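Local structure of GPI-anchored protein LLG1 (Arabidopsis thaliana, 6A5D) at residues A[56-60]-A[78-82]. The protein probably acts as a GPI-anchored co-receptor that helps a receptor kinase complex at the plant cell surface perceive RALF peptides. Sequence-based numbering, arbitrary orientation.
Sequences FKDFA and MFSYI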
loop_
_atom_site.group_PDB
_atom_site.type_symbol
_atom_site.label_atom_id
_atom_site.label_comp_id
_atom_site.label_asym_id
_atom_site.label_seq_id
_atom_site.Cartn_x
_atom_site.Cartn_y
_atom_site.Cartn_z
ATOM N N PHE A 56 -3.998 -2.692 3.695
ATOM C CA PHE A 56 -3.190 -2.149 2.614
ATOM C C PHE A 56 -3.586 -2.743 1.265
ATOM O O PHE A 56 -3.725 -2.005 0.277
ATOM C CB PHE A 56 -1.720 -2.418 2.932
ATOM C CG PHE A 56 -0.792 -2.187 1.786
ATOM C CD1 PHE A 56 -0.606 -0.919 1.268
ATOM C CD2 PHE A 56 -0.095 -3.245 1.221
ATOM C CE1 PHE A 56 0.255 -0.704 0.216
ATOM C CE2 PHE A 56 0.778 -3.027 0.170
ATOM C CZ PHE A 56 0.940 -1.749 -0.340
ATOM N N LYS A 57 -3.770 -4.075 1.198
ATOM C CA LYS A 57 -4.235 -4.709 -0.036
ATOM C C LYS A 57 -5.619 -4.210 -0.411
ATOM O O LYS A 57 -5.877 -3.898 -1.580
ATOM C CB LYS A 57 -4.246 -6.228 0.137
ATOM C CG LYS A 57 -2.842 -6.824 0.030
ATOM C CD LYS A 57 -2.786 -8.333 0.247
ATOM C CE LYS A 57 -1.350 -8.821 0.114
ATOM N NZ LYS A 57 -1.254 -10.317 0.151
ATOM N N ASP A 58 -6.511 -4.072 0.577
ATOM C CA ASP A 58 -7.850 -3.562 0.288
ATOM C C ASP A 58 -7.795 -2.151 -0.296
ATOM O O ASP A 58 -8.582 -1.807 -1.191
ATOM C CB ASP A 58 -8.725 -3.624 1.536
ATOM C CG ASP A 58 -9.216 -5.029 1.844
ATOM O OD1 ASP A 58 -9.243 -5.876 0.926
ATOM O OD2 ASP A 58 -9.594 -5.290 3.001
ATOM N N PHE A 59 -6.842 -1.339 0.173
ATOM C CA PHE A 59 -6.672 0.020 -0.337
ATOM C C PHE A 59 -6.031 0.021 -1.720
ATOM O O PHE A 59 -6.457 0.773 -2.610
ATOM C CB PHE A 59 -5.785 0.826 0.621
ATOM C CG PHE A 59 -5.480 2.222 0.125
ATOM C CD1 PHE A 59 -6.331 3.277 0.443
ATOM C CD2 PHE A 59 -4.361 2.478 -0.667
ATOM C CE1 PHE A 59 -6.059 4.565 -0.021
ATOM C CE2 PHE A 59 -4.088 3.765 -1.134
ATOM C CZ PHE A 59 -4.945 4.804 -0.822
ATOM N N ALA A 60 -4.998 -0.804 -1.912
ATOM C CA ALA A 60 -4.059 -0.633 -3.013
ATOM C C ALA A 60 -4.324 -1.566 -4.179
ATOM O O ALA A 60 -4.052 -1.199 -5.319
ATOM C CB ALA A 60 -2.619 -0.852 -2.515
ATOM N N MET A 78 2.149 6.664 -3.870
ATOM C CA MET A 78 1.213 6.034 -2.947
ATOM C C MET A 78 1.852 5.790 -1.589
ATOM O O MET A 78 1.269 6.116 -0.549
ATOM C CB MET A 78 0.695 4.717 -3.508
ATOM C CG MET A 78 -0.225 4.052 -2.511
ATOM S SD MET A 78 -0.713 2.383 -2.982
ATOM C CE MET A 78 0.844 1.507 -2.878
ATOM N N PHE A 79 3.035 5.185 -1.580
ATOM C CA PHE A 79 3.693 4.914 -0.306
ATOM C C PHE A 79 4.002 6.207 0.446
ATOM O O PHE A 79 3.887 6.266 1.680
ATOM C CB PHE A 79 4.953 4.078 -0.532
ATOM C CG PHE A 79 4.669 2.620 -0.790
ATOM C CD1 PHE A 79 4.089 1.834 0.198
ATOM C CD2 PHE A 79 5.026 2.026 -1.993
ATOM C CE1 PHE A 79 3.845 0.480 -0.010
ATOM C CE2 PHE A 79 4.778 0.669 -2.223
ATOM C CZ PHE A 79 4.184 -0.106 -1.229
ATOM N N SER A 80 4.357 7.271 -0.275
ATOM C CA SER A 80 4.657 8.529 0.401
ATOM C C SER A 80 3.434 9.059 1.142
ATOM O O SER A 80 3.549 9.528 2.280
ATOM C CB SER A 80 5.214 9.554 -0.585
ATOM O OG SER A 80 4.190 10.124 -1.373
ATOM N N TYR A 81 2.242 8.920 0.554
ATOM C CA TYR A 81 1.042 9.419 1.217
ATOM C C TYR A 81 0.525 8.469 2.287
ATOM O O TYR A 81 0.060 8.924 3.340
ATOM C CB TYR A 81 -0.062 9.753 0.209
ATOM C CG TYR A 81 0.184 11.068 -0.468
ATOM C CD1 TYR A 81 0.147 12.253 0.262
ATOM C CD2 TYR A 81 0.490 11.133 -1.823
ATOM C CE1 TYR A 81 0.404 13.462 -0.343
ATOM C CE2 TYR A 81 0.754 12.349 -2.432
ATOM C CZ TYR A 81 0.706 13.506 -1.682
ATOM O OH TYR A 81 0.948 14.732 -2.268
ATOM N N ILE A 82 0.598 7.156 2.060
ATOM C CA ILE A 82 0.254 6.223 3.128
ATOM C C ILE A 82 1.066 6.540 4.370
ATOM O O ILE A 82 0.528 6.672 5.476
ATOM C CB ILE A 82 0.528 4.780 2.685
ATOM C CG1 ILE A 82 -0.448 4.370 1.590
ATOM C CG2 ILE A 82 0.490 3.849 3.894
ATOM C CD1 ILE A 82 -0.156 2.988 1.005
#
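In the buried core of this small, disulfide-linked helical domain, Phe56 of helix 49-60 meets Met78, Phe79 and Ile82 of helix 74-86. The axes of segments 56-60 and 78-82 come no closer than 12.8 Å, at 127° between their N-to-C directions, so side chains bridge the gap. With chi1 at 167°, the Phe56 ring extends away from its own backbone N, and its rim reaches helix 74-86. Ile82 CD1 touches Phe56 CE1 at the ring edge, 3.8 Å away. Met78 CE also comes to that edge, 3.8 Å from Phe56 CE1. The Phe56 and Phe79 rings meet rim to rim, with Phe56 CZ 3.7 Å from Phe79 CE1 and the planes at 28°. The same methyl, Met78 CE, sits over the centre of the Phe79 ring, 4.0 Å above its plane. The Met78 chain bends at its last torsion, and its sulfur makes a Met-aromatic contact at the edge of Phe59. Met78 SD lies 4.1 Å from Phe59 CE2 and 3.8 Å from Ala60 CB. Replacing Phe56 by an alanine would probably take the ring edge away from Met78 CE and Ile82 CD1 and open a gap beside Phe79. Helix 92-99 adds Phe93, which touches both Phe56 and Ile82. Beyond Phe59, Tyr35 stacks on its ring.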